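Local coordinates for protein chitinase (Thermococcus kodakarensis KOD1, PDB 5DHD) that probably binds chitin as a chitin-binding domain of a chitinase, helping to hold the catalytic domains on their substrate, at residues A[3-15]-A[88-100]. Sequence-based numbering, arbitrary orientation.
Sequences FVKPGSLSVKVTD and IYLYVDGQLWDAW. With PE3 (3,6,9,12,15,18,21,24,27,30,33,36,39-tridecaoxahentetracontane-1,41-diol), chain D; PE3 (3,6,9,12,15,18,21,24,27,30,33,36,39-tridecaoxahentetracontane-1,41-diol), chain E; PE3 (3,6,9,12,15,18,21,24,27,30,33,36,39-tridecaoxahentetracontane-1,41-diol), chain F; PE3 (3,6,9,12,15,18,21,24,27,30,33,36,39-tridecaoxahentetracontane-1,41-diol), chain I.
A beta-sandwich is closed here at one edge: the N-terminal turn and strand 9-15 of one sheet meet the C-terminal hairpin 88-100 of the other, burying 872 Å². Asp98 links the two sheets through its carboxylate; it forms a classic beta bulge with Trp97, both facing Leu90. Its OD2 accepts Gly7 N at 2.8 Å and Leu9 N at 3.1 Å from opposite faces of the carboxylate plane. With CG anti to the backbone N (chi1 -153°), this carboxylate reaches the type II turn from Lys5 to Ser8; an alanine here would probably leave the amides of Gly7 and Leu9 without their shared acceptor, and the join between turn and strand less firmly held. Leading into the turn, Val4 N donates to Leu96 O almost straight (175°), and Lys5 N, in the turn's first residue, hydrogen-bonds to Trp97 O on a lone pair. Lys5 CG then stands over the six-membered ring of Trp97, 3.7 Å from its centroid, a CH-pi contact. The Phe3 ring lies over the backbone of Asp98 and Ala99, its CZ 3.5 Å from Ala99 CB. Farther along, Val11 CB sits over the five-membered ring of Trp100, and a water bridges Val11 O to Trp100 NE1. Strand 19-26 flanks strand 9-15 within its sheet, whereas strand 34-39 adjoins strand 85-92, Val35 packing on Ile88 and Leu90.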
# COMPACT_ATOMS: atom_id res chain seq x y z
N PHE A 3 -9.35 -10.76 9.14
CA PHE A 3 -9.31 -9.30 8.83
C PHE A 3 -10.46 -8.60 9.54
O PHE A 3 -11.60 -9.07 9.51
CB PHE A 3 -9.39 -9.09 7.31
CG PHE A 3 -8.32 -9.83 6.54
CD1 PHE A 3 -8.60 -10.33 5.27
CD2 PHE A 3 -7.06 -10.03 7.08
CE1 PHE A 3 -7.62 -11.02 4.55
CE2 PHE A 3 -6.08 -10.72 6.36
CZ PHE A 3 -6.36 -11.22 5.09
N VAL A 4 -10.16 -7.47 10.17
CA VAL A 4 -11.16 -6.70 10.90
C VAL A 4 -12.19 -6.02 10.01
O VAL A 4 -13.38 -5.99 10.33
CB VAL A 4 -10.48 -5.62 11.78
CG1 VAL A 4 -11.52 -4.76 12.48
CG2 VAL A 4 -9.57 -6.29 12.80
N LYS A 5 -11.73 -5.49 8.87
CA LYS A 5 -12.61 -4.80 7.95
C LYS A 5 -12.41 -5.19 6.48
O LYS A 5 -11.91 -4.38 5.68
CB LYS A 5 -12.42 -3.28 8.09
CG LYS A 5 -12.73 -2.73 9.47
CD LYS A 5 -14.23 -2.55 9.68
CE LYS A 5 -14.76 -1.41 8.82
NZ LYS A 5 -16.24 -1.24 8.96
N PRO A 6 -12.77 -6.43 6.11
CA PRO A 6 -12.59 -6.83 4.71
C PRO A 6 -13.34 -5.88 3.80
O PRO A 6 -14.50 -5.55 4.02
CB PRO A 6 -13.09 -8.28 4.67
CG PRO A 6 -13.98 -8.39 5.87
CD PRO A 6 -13.33 -7.54 6.92
N GLY A 7 -12.65 -5.42 2.76
CA GLY A 7 -13.26 -4.46 1.85
C GLY A 7 -12.61 -3.09 1.95
O GLY A 7 -12.90 -2.20 1.16
N SER A 8 -11.73 -2.92 2.93
CA SER A 8 -11.05 -1.64 3.10
C SER A 8 -9.82 -1.49 2.21
O SER A 8 -9.31 -0.38 2.05
CB SER A 8 -10.69 -1.41 4.58
OG SER A 8 -10.05 -2.53 5.17
N LEU A 9 -9.34 -2.59 1.63
CA LEU A 9 -8.17 -2.55 0.75
C LEU A 9 -8.49 -3.03 -0.67
O LEU A 9 -8.95 -4.16 -0.86
CB LEU A 9 -7.04 -3.43 1.29
CG LEU A 9 -5.76 -3.57 0.46
CD1 LEU A 9 -5.03 -2.20 0.33
CD2 LEU A 9 -4.83 -4.58 1.15
N SER A 10 -8.24 -2.18 -1.67
CA SER A 10 -8.47 -2.54 -3.08
C SER A 10 -7.18 -2.26 -3.86
O SER A 10 -6.55 -1.23 -3.69
CB SER A 10 -9.63 -1.73 -3.65
OG SER A 10 -10.84 -2.13 -3.02
N VAL A 11 -6.82 -3.21 -4.71
CA VAL A 11 -5.57 -3.12 -5.45
C VAL A 11 -5.67 -3.40 -6.95
O VAL A 11 -6.27 -4.41 -7.36
CB VAL A 11 -4.54 -4.12 -4.87
CG1 VAL A 11 -3.17 -3.95 -5.53
CG2 VAL A 11 -4.44 -3.95 -3.34
N LYS A 12 -5.11 -2.50 -7.75
CA LYS A 12 -5.06 -2.68 -9.21
C LYS A 12 -3.59 -2.84 -9.57
O LYS A 12 -2.75 -2.05 -9.13
CB LYS A 12 -5.63 -1.47 -9.94
CG LYS A 12 -5.17 -1.40 -11.39
CD LYS A 12 -5.41 -0.02 -11.97
CE LYS A 12 -6.82 0.08 -12.43
NZ LYS A 12 -7.28 1.43 -12.89
N VAL A 13 -3.29 -3.86 -10.36
CA VAL A 13 -1.92 -4.17 -10.77
C VAL A 13 -1.72 -4.03 -12.28
O VAL A 13 -2.51 -4.56 -13.06
CB VAL A 13 -1.59 -5.64 -10.35
CG1 VAL A 13 -0.14 -5.99 -10.63
CG2 VAL A 13 -1.90 -5.85 -8.86
N THR A 14 -0.67 -3.32 -12.68
CA THR A 14 -0.39 -3.12 -14.11
C THR A 14 1.10 -3.38 -14.33
O THR A 14 1.95 -2.68 -13.77
CB THR A 14 -0.79 -1.70 -14.54
OG1 THR A 14 -2.18 -1.52 -14.27
CG2 THR A 14 -0.53 -1.49 -16.05
N ASP A 15 1.40 -4.36 -15.17
CA ASP A 15 2.77 -4.80 -15.42
C ASP A 15 3.25 -4.58 -16.85
O ASP A 15 2.62 -5.04 -17.81
CB ASP A 15 2.82 -6.29 -15.04
CG ASP A 15 4.16 -6.96 -15.32
OD1 ASP A 15 5.14 -6.29 -15.68
OD2 ASP A 15 4.21 -8.19 -15.15
N ILE A 88 0.30 -7.30 0.61
CA ILE A 88 0.03 -5.93 1.03
C ILE A 88 -0.88 -6.03 2.25
O ILE A 88 -1.91 -6.70 2.21
CB ILE A 88 -0.67 -5.09 -0.07
CG1 ILE A 88 0.23 -5.02 -1.33
CG2 ILE A 88 -1.01 -3.69 0.47
CD1 ILE A 88 -0.40 -4.27 -2.52
N TYR A 89 -0.49 -5.37 3.34
CA TYR A 89 -1.26 -5.39 4.58
C TYR A 89 -1.73 -3.99 4.96
O TYR A 89 -0.95 -3.05 4.92
CB TYR A 89 -0.39 -5.93 5.73
CG TYR A 89 0.21 -7.30 5.47
CD1 TYR A 89 -0.51 -8.47 5.77
CD2 TYR A 89 1.47 -7.43 4.91
CE1 TYR A 89 0.04 -9.72 5.51
CE2 TYR A 89 2.02 -8.67 4.65
CZ TYR A 89 1.29 -9.81 4.96
OH TYR A 89 1.86 -11.03 4.71
N LEU A 90 -3.00 -3.87 5.34
CA LEU A 90 -3.54 -2.59 5.77
C LEU A 90 -3.76 -2.62 7.28
O LEU A 90 -4.57 -3.41 7.79
CB LEU A 90 -4.87 -2.28 5.08
CG LEU A 90 -5.65 -1.07 5.65
CD1 LEU A 90 -4.87 0.24 5.47
CD2 LEU A 90 -7.02 -1.01 4.96
N TYR A 91 -3.04 -1.75 7.98
CA TYR A 91 -3.15 -1.64 9.42
C TYR A 91 -3.73 -0.30 9.81
O TYR A 91 -3.33 0.74 9.30
CB TYR A 91 -1.78 -1.78 10.10
CG TYR A 91 -1.28 -3.20 10.15
CD1 TYR A 91 -1.67 -4.06 11.18
CD2 TYR A 91 -0.43 -3.70 9.16
CE1 TYR A 91 -1.24 -5.40 11.21
CE2 TYR A 91 0.01 -5.04 9.18
CZ TYR A 91 -0.40 -5.87 10.21
OH TYR A 91 0.03 -7.17 10.26
N VAL A 92 -4.71 -0.33 10.72
CA VAL A 92 -5.34 0.88 11.21
C VAL A 92 -5.40 0.74 12.73
O VAL A 92 -5.98 -0.21 13.26
CB VAL A 92 -6.75 1.07 10.64
CG1 VAL A 92 -7.42 2.31 11.31
CG2 VAL A 92 -6.67 1.27 9.11
N ASP A 93 -4.77 1.70 13.41
CA ASP A 93 -4.72 1.71 14.86
C ASP A 93 -4.20 0.39 15.44
O ASP A 93 -4.69 -0.10 16.45
CB ASP A 93 -6.09 2.08 15.43
CG ASP A 93 -6.52 3.50 15.04
OD1 ASP A 93 -5.63 4.33 14.80
OD2 ASP A 93 -7.74 3.78 14.97
N GLY A 94 -3.20 -0.18 14.76
CA GLY A 94 -2.59 -1.41 15.22
C GLY A 94 -3.28 -2.71 14.85
O GLY A 94 -2.76 -3.79 15.14
N GLN A 95 -4.45 -2.63 14.23
CA GLN A 95 -5.19 -3.83 13.84
C GLN A 95 -5.10 -4.07 12.34
O GLN A 95 -5.08 -3.13 11.55
CB GLN A 95 -6.66 -3.70 14.21
CG GLN A 95 -6.93 -3.52 15.69
CD GLN A 95 -8.41 -3.58 16.00
OE1 GLN A 95 -9.08 -2.55 16.13
NE2 GLN A 95 -8.94 -4.79 16.10
N LEU A 96 -5.07 -5.35 11.96
CA LEU A 96 -5.01 -5.71 10.55
C LEU A 96 -6.43 -5.64 9.98
O LEU A 96 -7.25 -6.52 10.23
CB LEU A 96 -4.43 -7.12 10.37
CG LEU A 96 -4.33 -7.57 8.90
CD1 LEU A 96 -3.39 -6.67 8.12
CD2 LEU A 96 -3.80 -9.01 8.85
N TRP A 97 -6.71 -4.58 9.23
CA TRP A 97 -8.03 -4.39 8.63
C TRP A 97 -8.29 -5.23 7.39
O TRP A 97 -9.40 -5.74 7.20
CB TRP A 97 -8.25 -2.91 8.29
CG TRP A 97 -8.77 -2.09 9.43
CD1 TRP A 97 -8.54 -2.29 10.77
CD2 TRP A 97 -9.61 -0.94 9.33
NE1 TRP A 97 -9.20 -1.33 11.51
CE2 TRP A 97 -9.87 -0.49 10.65
CE3 TRP A 97 -10.18 -0.25 8.26
CZ2 TRP A 97 -10.67 0.63 10.92
CZ3 TRP A 97 -10.98 0.86 8.52
CH2 TRP A 97 -11.22 1.28 9.84
N ASP A 98 -7.27 -5.38 6.55
CA ASP A 98 -7.44 -6.14 5.31
C ASP A 98 -6.06 -6.48 4.77
O ASP A 98 -5.06 -5.89 5.18
CB ASP A 98 -8.23 -5.27 4.31
CG ASP A 98 -9.04 -6.09 3.30
OD1 ASP A 98 -8.88 -7.32 3.28
OD2 ASP A 98 -9.83 -5.48 2.54
N ALA A 99 -6.01 -7.44 3.85
CA ALA A 99 -4.73 -7.83 3.26
C ALA A 99 -4.93 -8.39 1.86
O ALA A 99 -5.99 -8.91 1.53
CB ALA A 99 -3.99 -8.82 4.15
N TRP A 100 -3.88 -8.28 1.05
CA TRP A 100 -3.89 -8.74 -0.33
C TRP A 100 -2.75 -9.74 -0.53
O TRP A 100 -1.62 -9.43 -0.10
CB TRP A 100 -3.71 -7.52 -1.25
CG TRP A 100 -3.77 -7.81 -2.73
CD1 TRP A 100 -4.89 -7.93 -3.48
CD2 TRP A 100 -2.67 -7.99 -3.62
NE1 TRP A 100 -4.57 -8.16 -4.79
CE2 TRP A 100 -3.20 -8.21 -4.91
CE3 TRP A 100 -1.28 -7.98 -3.47
CZ2 TRP A 100 -2.40 -8.42 -6.03
CZ3 TRP A 100 -0.48 -8.19 -4.59
CH2 TRP A 100 -1.05 -8.41 -5.86
OXT TRP A 100 -2.97 -10.84 -1.09
C42 PE3 D . -9.57 0.55 -10.15
C41 PE3 D . -10.09 -0.32 -11.27
O40 PE3 D . -9.67 0.23 -12.51
C39 PE3 D . -10.17 -0.62 -13.54
C38 PE3 D . -9.75 -0.09 -14.91
O37 PE3 D . -8.34 -0.08 -15.02
C36 PE3 D . -7.96 0.42 -16.32
C35 PE3 D . -6.42 0.45 -16.46
O34 PE3 D . -5.85 1.37 -15.50
C33 PE3 D . -4.41 1.38 -15.62
C32 PE3 D . -3.80 2.35 -14.58
O31 PE3 D . -4.80 3.09 -13.87
C30 PE3 D . -4.14 3.93 -12.95
C29 PE3 D . -5.14 4.77 -12.16
O28 PE3 D . -5.96 3.91 -11.35
C27 PE3 D . -6.85 4.76 -10.61
C26 PE3 D . -7.73 3.92 -9.68
O25 PE3 D . -6.95 3.06 -8.85
C24 PE3 D . -7.88 2.40 -8.01
C23 PE3 D . -7.18 1.46 -7.06
O22 PE3 D . -7.82 0.22 -6.97
C18 PE3 E . 3.75 -6.88 10.46
C17 PE3 E . 2.97 -6.50 11.72
O16 PE3 E . 2.52 -5.17 11.53
C15 PE3 E . 1.77 -4.69 12.62
C14 PE3 E . 1.39 -3.26 12.29
O13 PE3 E . 2.59 -2.50 12.38
C12 PE3 E . 2.28 -1.17 12.03
C11 PE3 E . 3.56 -0.34 12.14
O10 PE3 E . 4.63 -0.90 11.41
C9 PE3 E . 5.72 -0.00 11.61
C8 PE3 E . 7.00 -0.43 10.90
O7 PE3 E . 7.14 -1.84 10.93
C6 PE3 E . 8.34 -2.11 10.22
C5 PE3 E . 8.66 -3.61 10.18
O4 PE3 E . 7.48 -4.36 9.97
C30 PE3 F . -4.28 -12.73 2.20
C29 PE3 F . -2.98 -11.99 2.51
O28 PE3 F . -1.92 -12.92 2.60
C27 PE3 F . -0.73 -12.19 2.89
C26 PE3 F . 0.45 -13.16 3.00
O25 PE3 F . 0.87 -13.59 1.70
C17 PE3 I . -15.90 -3.19 -0.48
O16 PE3 I . -15.42 -2.78 -1.79
C15 PE3 I . -14.08 -2.40 -1.64
C14 PE3 I . -13.56 -1.96 -2.98
O13 PE3 I . -13.45 -0.52 -2.97
O HOH W 1 -6.57 -6.95 -6.71